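Local coordinates for protein probable chaperone (Pseudomonas aeruginosa, PDB 4JMF) that binds the effector toxin ExoT as a homodimeric type III secretion chaperone, probably keeping it ready for export, at residues 1-5 and 39-45; 11-16 and 98-102; 48-54 and 84-90; 70-74 and 103-108. One frame throughout, in Å; residues are numbered along the deposited sequence.

Contact 1 of 4, residues 1-5 and 39-45; sequences MNPLY and LAEHPTD
In this CesT-family chaperone, an alpha+beta fold, the start of helix 3-15 sits against the end of strand 35-41 and the turn that leads into strand 46-53. Y5, E41 and N2 carry most of the 265 Å² buried here. Helical phi/psi values begin at P3, and N2 (-62/118) is the N-cap: its chi1 is t, and OD1 of N2 accepts from L4 N at 3.0 Å. The amide's other end crosses to the strand end and the turn, N2 ND2 donating to E41 OE2 at 2.9 Å and to D45 OD1 at 3.3 Å. E41 is extended, with chi1 and chi2 both t, and its OE2 also receives D45 N at 2.7 Å, so one carboxylate oxygen fixes both the cap and the turn. That turn includes a cis peptide before P43 and positive phi at D45 (69/11). Y5 lies closest to E41, CA to CA 6.8 Å. Its t rotamer lays the ring along the strand: E41 CB stands over one face, 4.0 Å from the ring centroid in a CH-pi contact, while Y5 OH reaches A40 CA at 3.3 Å. An apolar side chain of the Exoenzyme T chain also packs on A40. A water molecule completes the join, donating to E41 OE1 at 2.7 Å and accepting a weak bond from N2 N at 3.3 Å.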
loop_
_atom_site.group_PDB
_atom_site.type_symbol
_atom_site.label_atom_id
_atom_site.label_comp_id
_atom_site.label_asym_id
_atom_site.label_seq_id
_atom_site.Cartn_x
_atom_site.Cartn_y
_atom_site.Cartn_z
ATOM N N MET B 1 2.530 -0.462 24.968
ATOM C CA MET B 1 2.075 -0.353 23.588
ATOM C C MET B 1 0.670 -0.932 23.412
ATOM O O MET B 1 0.084 -1.471 24.366
ATOM C CB MET B 1 3.063 -1.058 22.650
ATOM C CG MET B 1 3.381 -2.506 23.037
ATOM S SD MET B 1 4.671 -3.281 22.023
ATOM C CE MET B 1 5.983 -2.089 22.225
ATOM N N ASN B 2 0.132 -0.795 22.199
ATOM C CA ASN B 2 -1.105 -1.465 21.793
ATOM C C ASN B 2 -0.905 -2.985 21.849
ATOM O O ASN B 2 -0.063 -3.534 21.124
ATOM C CB ASN B 2 -1.486 -1.009 20.376
ATOM C CG ASN B 2 -2.731 -1.716 19.815
ATOM O OD1 ASN B 2 -3.378 -2.539 20.485
ATOM N ND2 ASN B 2 -3.075 -1.378 18.566
ATOM N N PRO B 3 -1.677 -3.668 22.711
ATOM C CA PRO B 3 -1.586 -5.124 22.894
ATOM C C PRO B 3 -1.666 -5.896 21.580
ATOM O O PRO B 3 -0.991 -6.921 21.434
ATOM C CB PRO B 3 -2.818 -5.443 23.744
ATOM C CG PRO B 3 -3.077 -4.203 24.505
ATOM C CD PRO B 3 -2.687 -3.066 23.604
ATOM N N LEU B 4 -2.468 -5.406 20.641
ATOM C CA LEU B 4 -2.640 -6.079 19.352
ATOM C C LEU B 4 -1.394 -5.949 18.481
ATOM O O LEU B 4 -1.077 -6.849 17.695
ATOM C CB LEU B 4 -3.858 -5.516 18.609
ATOM C CG LEU B 4 -5.174 -5.461 19.395
ATOM C CD1 LEU B 4 -6.284 -4.812 18.570
ATOM C CD2 LEU B 4 -5.585 -6.848 19.828
ATOM N N TYR B 5 -0.693 -4.820 18.615
ATOM C CA TYR B 5 0.568 -4.623 17.906
ATOM C C TYR B 5 1.650 -5.496 18.538
ATOM O O TYR B 5 2.409 -6.166 17.830
ATOM C CB TYR B 5 0.986 -3.144 17.897
ATOM C CG TYR B 5 2.324 -2.890 17.235
ATOM C CD1 TYR B 5 2.432 -2.839 15.854
ATOM C CD2 TYR B 5 3.473 -2.696 17.989
ATOM C CE1 TYR B 5 3.649 -2.613 15.242
ATOM C CE2 TYR B 5 4.698 -2.471 17.387
ATOM C CZ TYR B 5 4.775 -2.430 16.007
ATOM O OH TYR B 5 5.986 -2.198 15.378
ATOM N N LEU B 39 10.003 -1.438 11.788
ATOM C CA LEU B 39 8.603 -1.802 11.948
ATOM C C LEU B 39 8.016 -0.812 12.918
ATOM O O LEU B 39 8.659 -0.464 13.907
ATOM C CB LEU B 39 8.468 -3.195 12.567
ATOM C CG LEU B 39 9.487 -4.256 12.169
ATOM C CD1 LEU B 39 9.269 -5.543 12.996
ATOM C CD2 LEU B 39 9.383 -4.542 10.714
ATOM N N ALA B 40 6.801 -0.353 12.649
ATOM C CA ALA B 40 6.155 0.563 13.570
ATOM C C ALA B 40 4.665 0.439 13.413
ATOM O O ALA B 40 4.185 0.055 12.351
ATOM C CB ALA B 40 6.590 2.002 13.275
ATOM N N GLU B 41 3.927 0.771 14.462
ATOM C CA GLU B 41 2.487 0.890 14.323
ATOM C C GLU B 41 2.167 2.259 13.717
ATOM O O GLU B 41 2.390 3.289 14.352
ATOM C CB GLU B 41 1.791 0.766 15.670
ATOM C CG GLU B 41 0.280 0.752 15.510
ATOM C CD GLU B 41 -0.465 0.645 16.827
ATOM O OE1 GLU B 41 0.151 0.832 17.904
ATOM O OE2 GLU B 41 -1.688 0.381 16.776
ATOM N N HIS B 42 1.632 2.278 12.501
ATOM C CA HIS B 42 1.451 3.557 11.812
ATOM C C HIS B 42 0.529 3.396 10.625
ATOM O O HIS B 42 0.883 2.720 9.663
ATOM C CB HIS B 42 2.806 4.089 11.333
ATOM C CG HIS B 42 2.762 5.503 10.842
ATOM N ND1 HIS B 42 2.511 5.827 9.526
ATOM C CD2 HIS B 42 2.948 6.680 11.489
ATOM C CE1 HIS B 42 2.550 7.142 9.378
ATOM N NE2 HIS B 42 2.813 7.682 10.556
ATOM N N PRO B 43 -0.680 3.973 10.702
ATOM C CA PRO B 43 -1.253 4.620 11.887
ATOM C C PRO B 43 -1.694 3.543 12.843
ATOM O O PRO B 43 -1.339 2.370 12.645
ATOM C CB PRO B 43 -2.493 5.333 11.334
ATOM C CG PRO B 43 -2.906 4.470 10.149
ATOM C CD PRO B 43 -1.617 3.949 9.564
ATOM N N THR B 44 -2.445 3.932 13.867
ATOM C CA THR B 44 -2.997 2.986 14.821
ATOM C C THR B 44 -3.641 1.801 14.099
ATOM O O THR B 44 -4.307 1.973 13.067
ATOM C CB THR B 44 -4.004 3.700 15.724
ATOM O OG1 THR B 44 -3.323 4.783 16.358
ATOM C CG2 THR B 44 -4.542 2.765 16.810
ATOM N N ASP B 45 -3.379 0.601 14.620
ATOM C CA ASP B 45 -3.925 -0.657 14.090
ATOM C C ASP B 45 -3.399 -1.078 12.722
ATOM O O ASP B 45 -3.934 -2.012 12.119
ATOM C CB ASP B 45 -5.461 -0.646 14.095
ATOM C CG ASP B 45 -6.031 -0.585 15.498
ATOM O OD1 ASP B 45 -5.532 -1.322 16.379
ATOM O OD2 ASP B 45 -6.962 0.215 15.721
HETATM O O HOH W 1 2.036 0.148 19.665
#

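Contact 2 of 4, residues 11-16 and 98-102; sequences QLFLAL and RAQIH
Two helices cross steeply, at -78°, with the axes of 11-15 and 98-102 approaching to 8.6 Å. Q11 lies nearest R98 (CA to CA 5.1 Å) and L12 nearest H102 (6.0 Å). The Q11 side chain folds back with chi1 and chi2 both m, which brings OE1 to the edge of the R98 guanidinium; it accepts from R98 NE at 2.8 Å and from R98 NH2 at 3.0 Å. R98 gets there by running extended through chi1 and chi2 (t, t) before turning at chi3 (m). Its methylenes pass A15, CG of R98 lying 3.8 Å from A15 CB, and L14 CD1 covers one face of the guanidinium, 3.6 Å from R98 NH2. In the CesT-type fold this crossing joins the N-terminal helix 3-15 to the C-terminal helix 98-114. Deeper in, I101 (t, t) extends CD1 to within 3.7 Å of L12 CB, and I101 also packs on L47 and M49 of the sheet. H102, chi1 t, leaves its helix sideways, but its ring comes close to the end of helix 3-15, where H102 CD2 is 3.9 Å from A15 CB and 4.2 Å from L16 CD2. One water donates to Q11 OE1 at 3.1 Å and accepts from R98 N at 2.8 Å.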
loop_
_atom_site.group_PDB
_atom_site.type_symbol
_atom_site.label_atom_id
_atom_site.label_comp_id
_atom_site.label_asym_id
_atom_site.label_seq_id
_atom_site.Cartn_x
_atom_site.Cartn_y
_atom_site.Cartn_z
ATOM N N GLN B 11 4.290 -12.676 16.947
ATOM C CA GLN B 11 4.140 -13.666 15.875
ATOM C C GLN B 11 5.273 -13.572 14.862
ATOM O O GLN B 11 5.800 -14.603 14.421
ATOM C CB GLN B 11 2.776 -13.504 15.180
ATOM C CG GLN B 11 1.598 -13.760 16.132
ATOM C CD GLN B 11 1.571 -15.201 16.640
ATOM O OE1 GLN B 11 1.742 -16.141 15.863
ATOM N NE2 GLN B 11 1.374 -15.378 17.954
ATOM N N LEU B 12 5.664 -12.345 14.495
ATOM C CA LEU B 12 6.754 -12.186 13.534
ATOM C C LEU B 12 8.041 -12.766 14.083
ATOM O O LEU B 12 8.806 -13.395 13.350
ATOM C CB LEU B 12 6.964 -10.716 13.160
ATOM C CG LEU B 12 8.153 -10.389 12.246
ATOM C CD1 LEU B 12 8.015 -11.028 10.852
ATOM C CD2 LEU B 12 8.286 -8.879 12.099
ATOM N N PHE B 13 8.290 -12.558 15.371
ATOM C CA PHE B 13 9.535 -13.058 15.945
ATOM C C PHE B 13 9.571 -14.590 16.023
ATOM O O PHE B 13 10.642 -15.204 15.892
ATOM C CB PHE B 13 9.823 -12.369 17.283
ATOM C CG PHE B 13 10.500 -11.025 17.123
ATOM C CD1 PHE B 13 11.732 -10.770 17.711
ATOM C CD2 PHE B 13 9.927 -10.039 16.325
ATOM C CE1 PHE B 13 12.356 -9.541 17.545
ATOM C CE2 PHE B 13 10.552 -8.804 16.150
ATOM C CZ PHE B 13 11.762 -8.556 16.757
ATOM N N LEU B 14 8.403 -15.201 16.208
ATOM C CA LEU B 14 8.283 -16.658 16.103
ATOM C C LEU B 14 8.576 -17.104 14.684
ATOM O O LEU B 14 9.295 -18.076 14.470
ATOM C CB LEU B 14 6.879 -17.116 16.476
ATOM C CG LEU B 14 6.415 -16.874 17.898
ATOM C CD1 LEU B 14 5.010 -17.467 18.106
ATOM C CD2 LEU B 14 7.415 -17.485 18.870
ATOM N N ALA B 15 8.011 -16.388 13.714
ATOM C CA ALA B 15 8.216 -16.735 12.314
ATOM C C ALA B 15 9.686 -16.629 11.916
ATOM O O ALA B 15 10.193 -17.466 11.176
ATOM C CB ALA B 15 7.355 -15.866 11.421
ATOM N N LEU B 16 10.377 -15.609 12.419
ATOM C CA LEU B 16 11.781 -15.400 12.059
ATOM C C LEU B 16 12.737 -16.139 12.990
ATOM O O LEU B 16 13.960 -16.064 12.807
ATOM C CB LEU B 16 12.111 -13.908 12.114
ATOM C CG LEU B 16 11.298 -13.023 11.180
ATOM C CD1 LEU B 16 11.563 -11.555 11.522
ATOM C CD2 LEU B 16 11.678 -13.332 9.738
ATOM N N ARG B 98 0.607 -15.137 11.711
ATOM C CA ARG B 98 2.032 -15.434 11.577
ATOM C C ARG B 98 2.525 -15.521 10.137
ATOM O O ARG B 98 3.565 -14.950 9.792
ATOM C CB ARG B 98 2.396 -16.717 12.319
ATOM C CG ARG B 98 3.896 -16.834 12.541
ATOM C CD ARG B 98 4.220 -17.994 13.440
ATOM N NE ARG B 98 3.318 -18.042 14.577
ATOM C CZ ARG B 98 3.147 -19.114 15.339
ATOM N NH1 ARG B 98 3.840 -20.218 15.079
ATOM N NH2 ARG B 98 2.286 -19.080 16.354
ATOM N N ALA B 99 1.787 -16.233 9.293
ATOM C CA ALA B 99 2.182 -16.368 7.891
ATOM C C ALA B 99 2.155 -15.010 7.195
ATOM O O ALA B 99 3.077 -14.640 6.452
ATOM C CB ALA B 99 1.255 -17.341 7.179
ATOM N N GLN B 100 1.087 -14.264 7.428
ATOM C CA GLN B 100 0.937 -13.012 6.712
ATOM C C GLN B 100 1.977 -11.956 7.121
ATOM O O GLN B 100 2.511 -11.248 6.260
ATOM C CB GLN B 100 -0.497 -12.497 6.820
ATOM C CG GLN B 100 -0.767 -11.257 5.968
ATOM C CD GLN B 100 -0.577 -11.505 4.455
ATOM O OE1 GLN B 100 -0.531 -12.658 3.985
ATOM N NE2 GLN B 100 -0.480 -10.413 3.689
ATOM N N ILE B 101 2.293 -11.861 8.410
ATOM C CA ILE B 101 3.288 -10.881 8.830
ATOM C C ILE B 101 4.664 -11.256 8.270
ATOM O O ILE B 101 5.408 -10.391 7.779
ATOM C CB ILE B 101 3.264 -10.618 10.366
ATOM C CG1 ILE B 101 4.074 -9.372 10.725
ATOM C CG2 ILE B 101 3.772 -11.818 11.173
ATOM C CD1 ILE B 101 3.905 -8.951 12.200
ATOM N N HIS B 102 4.963 -12.553 8.280
ATOM C CA HIS B 102 6.176 -13.068 7.654
ATOM C C HIS B 102 6.182 -12.667 6.177
ATOM O O HIS B 102 7.176 -12.157 5.662
ATOM C CB HIS B 102 6.232 -14.592 7.822
ATOM C CG HIS B 102 7.469 -15.231 7.261
ATOM N ND1 HIS B 102 7.529 -15.737 5.979
ATOM C CD2 HIS B 102 8.678 -15.476 7.821
ATOM C CE1 HIS B 102 8.729 -16.250 5.768
ATOM N NE2 HIS B 102 9.446 -16.104 6.869
HETATM O O HOH W 2 -0.608 -16.426 13.850
#

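Contact 3 of 4, residues 48-54 and 84-90; sequences LMFTRLE and ERLLWNR
Strands 48-53 and 85-90 form an antiparallel pair inside the five-stranded sheet of the CesT-type fold, their axes 4.6 Å apart at 160°. M49-N89 and T51-L87 are hydrogen-bonded pairs: M49 N to N89 O 3.0 Å, N89 N to M49 O 2.9 Å, T51 N to L87 O 2.9 Å, L87 N to T51 O 3.0 Å. At the non-hydrogen-bonded pair F50-W88 the CA atoms close to 4.1 Å. Both aromatics take chi1 p, and their CB atoms meet at 3.6 Å. L48 CD1 fills the hollow beside the indole, 3.7 Å from W88 CE3, and L86 CD1 abuts F50 CD1 at 4.2 Å. This face, bearing L48, F50, L86 and W88, meets both F67 of the second subunit and the Exoenzyme T chain. On the face bearing M49 and L87, M49 reaches helix 98-114, while L53 CD1 nestles against L87 CB at 4.0 Å. Where the pair gives way to loop, R52 forms a salt bridge with E84, R52 NE to E84 OE2 being 2.9 Å.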
loop_
_atom_site.group_PDB
_atom_site.type_symbol
_atom_site.label_atom_id
_atom_site.label_comp_id
_atom_site.label_asym_id
_atom_site.label_seq_id
_atom_site.Cartn_x
_atom_site.Cartn_y
_atom_site.Cartn_z
ATOM N N LEU B 48 3.503 -0.835 9.769
ATOM C CA LEU B 48 4.292 -0.275 8.681
ATOM C C LEU B 48 5.678 -0.895 8.720
ATOM O O LEU B 48 6.321 -0.878 9.762
ATOM C CB LEU B 48 4.399 1.239 8.853
ATOM C CG LEU B 48 5.231 2.032 7.847
ATOM C CD1 LEU B 48 4.504 2.131 6.494
ATOM C CD2 LEU B 48 5.550 3.426 8.414
ATOM N N MET B 49 6.129 -1.464 7.601
ATOM C CA MET B 49 7.502 -1.955 7.504
ATOM C C MET B 49 8.226 -1.158 6.436
ATOM O O MET B 49 7.669 -0.902 5.363
ATOM C CB MET B 49 7.536 -3.434 7.105
ATOM C CG MET B 49 6.803 -4.369 8.048
ATOM S SD MET B 49 7.199 -6.064 7.614
ATOM C CE MET B 49 6.226 -6.980 8.806
ATOM N N PHE B 50 9.472 -0.781 6.696
ATOM C CA PHE B 50 10.193 -0.028 5.673
ATOM C C PHE B 50 11.693 -0.158 5.792
ATOM O O PHE B 50 12.214 -0.542 6.840
ATOM C CB PHE B 50 9.778 1.456 5.683
ATOM C CG PHE B 50 10.029 2.155 6.995
ATOM C CD1 PHE B 50 11.146 2.961 7.165
ATOM C CD2 PHE B 50 9.131 2.030 8.051
ATOM C CE1 PHE B 50 11.369 3.619 8.382
ATOM C CE2 PHE B 50 9.347 2.683 9.268
ATOM C CZ PHE B 50 10.465 3.475 9.429
ATOM N N THR B 51 12.384 0.176 4.703
ATOM C CA THR B 51 13.832 0.158 4.705
ATOM C C THR B 51 14.319 1.405 3.957
ATOM O O THR B 51 13.737 1.803 2.935
ATOM C CB THR B 51 14.356 -1.164 4.080
ATOM O OG1 THR B 51 15.784 -1.225 4.136
ATOM C CG2 THR B 51 13.886 -1.320 2.646
ATOM N N ARG B 52 15.352 2.047 4.492
ATOM C CA ARG B 52 15.896 3.257 3.876
ATOM C C ARG B 52 16.877 2.863 2.785
ATOM O O ARG B 52 17.809 2.089 3.025
ATOM C CB ARG B 52 16.591 4.120 4.933
ATOM C CG ARG B 52 17.243 5.394 4.416
ATOM C CD ARG B 52 18.760 5.264 4.350
ATOM N NE ARG B 52 19.419 6.522 3.985
ATOM C CZ ARG B 52 20.734 6.655 3.812
ATOM N NH1 ARG B 52 21.539 5.606 3.962
ATOM N NH2 ARG B 52 21.243 7.830 3.472
ATOM N N LEU B 53 16.645 3.353 1.576
ATOM C CA LEU B 53 17.559 3.092 0.471
ATOM C C LEU B 53 18.449 4.314 0.274
ATOM O O LEU B 53 18.309 5.324 0.981
ATOM C CB LEU B 53 16.773 2.813 -0.809
ATOM C CG LEU B 53 15.737 1.689 -0.722
ATOM C CD1 LEU B 53 14.977 1.566 -2.028
ATOM C CD2 LEU B 53 16.388 0.353 -0.361
ATOM N N GLU B 54 19.375 4.228 -0.674
ATOM C CA GLU B 54 20.134 5.409 -1.071
ATOM C C GLU B 54 19.592 5.943 -2.395
ATOM O O GLU B 54 18.625 6.720 -2.403
ATOM C CB GLU B 54 21.646 5.120 -1.109
ATOM C CG GLU B 54 22.241 4.980 0.300
ATOM C CD GLU B 54 23.719 4.599 0.329
ATOM O OE1 GLU B 54 24.443 4.892 -0.650
ATOM O OE2 GLU B 54 24.158 4.007 1.349
ATOM N N GLU B 84 15.157 11.593 2.307
ATOM C CA GLU B 84 15.375 10.156 2.471
ATOM C C GLU B 84 14.373 9.334 1.671
ATOM O O GLU B 84 13.158 9.578 1.733
ATOM C CB GLU B 84 15.317 9.753 3.956
ATOM C CG GLU B 84 16.415 10.373 4.789
ATOM C CD GLU B 84 17.709 9.591 4.737
ATOM O OE1 GLU B 84 18.398 9.564 5.775
ATOM O OE2 GLU B 84 18.037 8.998 3.683
ATOM N N ARG B 85 14.891 8.365 0.922
ATOM C CA ARG B 85 14.069 7.490 0.098
ATOM C C ARG B 85 13.761 6.199 0.858
ATOM O O ARG B 85 14.672 5.513 1.335
ATOM C CB ARG B 85 14.775 7.229 -1.238
ATOM C CG ARG B 85 15.038 8.556 -2.001
ATOM C CD ARG B 85 15.890 8.415 -3.258
ATOM N NE ARG B 85 15.201 7.763 -4.375
ATOM C CZ ARG B 85 15.311 6.469 -4.682
ATOM N NH1 ARG B 85 16.066 5.663 -3.943
ATOM N NH2 ARG B 85 14.667 5.970 -5.734
ATOM N N LEU B 86 12.475 5.884 0.984
ATOM C CA LEU B 86 12.041 4.761 1.825
ATOM C C LEU B 86 11.179 3.799 1.022
ATOM O O LEU B 86 10.203 4.212 0.371
ATOM C CB LEU B 86 11.254 5.268 3.040
ATOM C CG LEU B 86 11.887 6.302 3.978
ATOM C CD1 LEU B 86 10.945 6.616 5.133
ATOM C CD2 LEU B 86 13.232 5.823 4.520
ATOM N N LEU B 87 11.553 2.522 1.047
ATOM C CA LEU B 87 10.750 1.453 0.449
ATOM C C LEU B 87 9.886 0.896 1.588
ATOM O O LEU B 87 10.413 0.554 2.638
ATOM C CB LEU B 87 11.683 0.364 -0.087
ATOM C CG LEU B 87 11.099 -0.828 -0.824
ATOM C CD1 LEU B 87 10.580 -0.359 -2.157
ATOM C CD2 LEU B 87 12.160 -1.910 -1.016
ATOM N N TRP B 88 8.569 0.825 1.403
ATOM C CA TRP B 88 7.686 0.526 2.529
ATOM C C TRP B 88 6.460 -0.251 2.124
ATOM O O TRP B 88 6.006 -0.185 0.972
ATOM C CB TRP B 88 7.225 1.818 3.214
ATOM C CG TRP B 88 6.421 2.721 2.313
ATOM C CD1 TRP B 88 6.913 3.633 1.418
ATOM C CD2 TRP B 88 4.989 2.799 2.215
ATOM N NE1 TRP B 88 5.879 4.283 0.780
ATOM C CE2 TRP B 88 4.688 3.785 1.246
ATOM C CE3 TRP B 88 3.931 2.133 2.853
ATOM C CZ2 TRP B 88 3.374 4.122 0.900
ATOM C CZ3 TRP B 88 2.621 2.472 2.510
ATOM C CH2 TRP B 88 2.356 3.462 1.541
ATOM N N ASN B 89 5.907 -0.987 3.085
ATOM C CA ASN B 89 4.568 -1.535 2.895
ATOM C C ASN B 89 3.793 -1.471 4.202
ATOM O O ASN B 89 4.349 -1.077 5.232
ATOM C CB ASN B 89 4.596 -2.930 2.257
ATOM C CG ASN B 89 5.344 -3.954 3.095
ATOM O OD1 ASN B 89 5.588 -3.755 4.294
ATOM N ND2 ASN B 89 5.698 -5.073 2.464
ATOM N N ARG B 90 2.505 -1.795 4.168
ATOM C CA ARG B 90 1.682 -1.659 5.369
ATOM C C ARG B 90 0.527 -2.643 5.357
ATOM O O ARG B 90 -0.065 -2.901 4.303
ATOM C CB ARG B 90 1.135 -0.236 5.491
ATOM C CG ARG B 90 0.186 -0.061 6.674
ATOM C CD ARG B 90 0.167 1.371 7.148
ATOM N NE ARG B 90 -0.202 2.229 6.066
ATOM C CZ ARG B 90 0.137 3.505 5.938
ATOM N NH1 ARG B 90 0.870 4.155 6.853
ATOM N NH2 ARG B 90 -0.287 4.121 4.859
HETATM O O HOH W 3 17.540 8.020 1.208
#

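Contact 4 of 4, residues 70-74 and 103-108; sequences DPCKP and HQLEQL
A histidine-carboxylate hydrogen bond joins an irregular loop to a helix: H103 NE2 donates to D70 OD2 at 2.7 Å. The other carboxylate oxygen, D70 OD1, accepts from C72 N at 2.9 Å, an Asx turn within the type I beta turn D70-K73, which K73 N to D70 O closes at 3.0 Å. With chi1 t in both, the carboxylate and the imidazole meet. The loop lies along one side of helix 98-114 in the CesT-type fold, C72 CA coming 5.4 Å from Q104 CA and P74 CA 5.6 Å from L108 CA. C72, chi1 m, points its sulfur at the helix backbone, SG 3.8 Å from Q104 CA, and this sulfur also sits at the edge of the H103 ring, 5.3 Å from its centroid. One turn further on, Q107 CB is 3.5 Å from C72 O, and P74 packs against Q107 and L108, with P74 CD 3.6 Å from Q107 O and P74 CB 3.9 Å from L108 CD1. Beyond the two segments, Q107 NE2 hydrogen-bonds to the backbone of the Exoenzyme T chain, and an acidic side chain of that chain pairs with K73 NZ. With both oxygens of D70 engaged, the aspartate shapes its own turn and holds it to the helix, beside residues that grip the toxin.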
loop_
_atom_site.group_PDB
_atom_site.type_symbol
_atom_site.label_atom_id
_atom_site.label_comp_id
_atom_site.label_asym_id
_atom_site.label_seq_id
_atom_site.Cartn_x
_atom_site.Cartn_y
_atom_site.Cartn_z
ATOM N N ASP B 70 -0.733 -8.522 -5.058
ATOM C CA ASP B 70 -0.264 -8.698 -3.674
ATOM C C ASP B 70 -0.178 -7.356 -2.965
ATOM O O ASP B 70 0.702 -6.551 -3.273
ATOM C CB ASP B 70 1.127 -9.355 -3.672
ATOM C CG ASP B 70 1.563 -9.810 -2.286
ATOM O OD1 ASP B 70 1.068 -9.257 -1.273
ATOM O OD2 ASP B 70 2.411 -10.731 -2.207
ATOM N N PRO B 71 -1.072 -7.114 -1.992
ATOM C CA PRO B 71 -1.082 -5.841 -1.252
ATOM C C PRO B 71 0.208 -5.548 -0.476
ATOM O O PRO B 71 0.427 -4.380 -0.105
ATOM C CB PRO B 71 -2.249 -6.014 -0.265
ATOM C CG PRO B 71 -3.122 -7.073 -0.894
ATOM C CD PRO B 71 -2.150 -8.017 -1.550
ATOM N N CYS B 72 1.051 -6.556 -0.241
ATOM C CA CYS B 72 2.309 -6.317 0.466
ATOM C C CYS B 72 3.440 -5.890 -0.465
ATOM O O CYS B 72 4.577 -5.692 -0.012
ATOM C CB CYS B 72 2.739 -7.558 1.254
ATOM S SG CYS B 72 1.616 -7.963 2.617
ATOM N N LYS B 73 3.154 -5.779 -1.762
ATOM C CA LYS B 73 4.183 -5.282 -2.695
ATOM C C LYS B 73 4.530 -3.886 -2.212
ATOM O O LYS B 73 3.634 -3.061 -2.006
ATOM C CB LYS B 73 3.665 -5.211 -4.127
ATOM C CG LYS B 73 4.677 -4.588 -5.095
ATOM C CD LYS B 73 4.062 -4.349 -6.459
ATOM C CE LYS B 73 5.106 -3.759 -7.416
ATOM N NZ LYS B 73 4.556 -3.546 -8.786
ATOM N N PRO B 74 5.821 -3.628 -1.966
ATOM C CA PRO B 74 6.152 -2.349 -1.334
ATOM C C PRO B 74 6.143 -1.176 -2.308
ATOM O O PRO B 74 6.133 -1.346 -3.532
ATOM C CB PRO B 74 7.569 -2.578 -0.790
ATOM C CG PRO B 74 8.133 -3.638 -1.676
ATOM C CD PRO B 74 6.999 -4.491 -2.149
ATOM N N HIS B 103 5.059 -12.884 5.503
ATOM C CA HIS B 103 4.937 -12.531 4.087
ATOM C C HIS B 103 5.169 -11.038 3.832
ATOM O O HIS B 103 5.823 -10.664 2.848
ATOM C CB HIS B 103 3.572 -12.963 3.548
ATOM C CG HIS B 103 3.410 -12.757 2.075
ATOM N ND1 HIS B 103 3.938 -13.618 1.139
ATOM C CD2 HIS B 103 2.778 -11.782 1.375
ATOM C CE1 HIS B 103 3.634 -13.190 -0.075
ATOM N NE2 HIS B 103 2.934 -12.077 0.039
ATOM N N GLN B 104 4.638 -10.184 4.706
ATOM C CA GLN B 104 4.821 -8.737 4.542
ATOM C C GLN B 104 6.291 -8.359 4.529
ATOM O O GLN B 104 6.739 -7.585 3.677
ATOM C CB GLN B 104 4.110 -7.946 5.641
ATOM C CG GLN B 104 4.141 -6.431 5.398
ATOM C CD GLN B 104 3.493 -5.629 6.515
ATOM O OE1 GLN B 104 2.842 -6.191 7.404
ATOM N NE2 GLN B 104 3.660 -4.297 6.472
ATOM N N LEU B 105 7.049 -8.887 5.483
ATOM C CA LEU B 105 8.467 -8.562 5.550
ATOM C C LEU B 105 9.197 -9.129 4.333
ATOM O O LEU B 105 10.079 -8.474 3.763
ATOM C CB LEU B 105 9.087 -9.085 6.854
ATOM C CG LEU B 105 10.588 -8.842 7.056
ATOM C CD1 LEU B 105 10.910 -7.334 7.080
ATOM C CD2 LEU B 105 11.074 -9.511 8.350
ATOM N N GLU B 106 8.818 -10.335 3.925
ATOM C CA GLU B 106 9.498 -11.000 2.825
ATOM C C GLU B 106 9.336 -10.228 1.529
ATOM O O GLU B 106 10.298 -10.090 0.768
ATOM C CB GLU B 106 8.965 -12.422 2.648
ATOM C CG GLU B 106 9.804 -13.281 1.701
ATOM C CD GLU B 106 9.732 -14.751 2.071
ATOM O OE1 GLU B 106 8.677 -15.388 1.821
ATOM O OE2 GLU B 106 10.733 -15.268 2.624
ATOM N N GLN B 107 8.132 -9.716 1.283
ATOM C CA GLN B 107 7.898 -8.934 0.067
ATOM C C GLN B 107 8.670 -7.614 0.102
ATOM O O GLN B 107 9.159 -7.148 -0.932
ATOM C CB GLN B 107 6.402 -8.695 -0.152
ATOM C CG GLN B 107 5.610 -9.971 -0.407
ATOM C CD GLN B 107 6.153 -10.741 -1.594
ATOM O OE1 GLN B 107 6.194 -10.227 -2.718
ATOM N NE2 GLN B 107 6.586 -11.979 -1.351
ATOM N N LEU B 108 8.792 -7.020 1.290
ATOM C CA LEU B 108 9.607 -5.815 1.444
ATOM C C LEU B 108 11.047 -6.133 1.055
ATOM O O LEU B 108 11.637 -5.470 0.192
ATOM C CB LEU B 108 9.571 -5.298 2.886
ATOM C CG LEU B 108 10.410 -4.038 3.124
ATOM C CD1 LEU B 108 9.907 -2.869 2.264
ATOM C CD2 LEU B 108 10.438 -3.652 4.607
#

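How the contacts relate
From the N terminus, contact 1 closes the first loop, bringing the start of helix 3-15 to the end of strand 35-41. Contact 2 closes the longest, joining the end of that helix to the start of helix 98-114; it crosses contact 1, and L12 meets L39 between them. Contact 3 follows contact 1 in series and lies wholly within the span of contact 2, pairing two central strands. Contact 4 opens inside contact 3 and ends beyond contact 2, crossing both: N89 hydrogen-bonds to C72 and Q104, while L105 packs against L12 and L16. Together they tie both helices and the 70-74 loop to one sheet, whose strands 35-41 and 46-53 connect contacts 1 and 3.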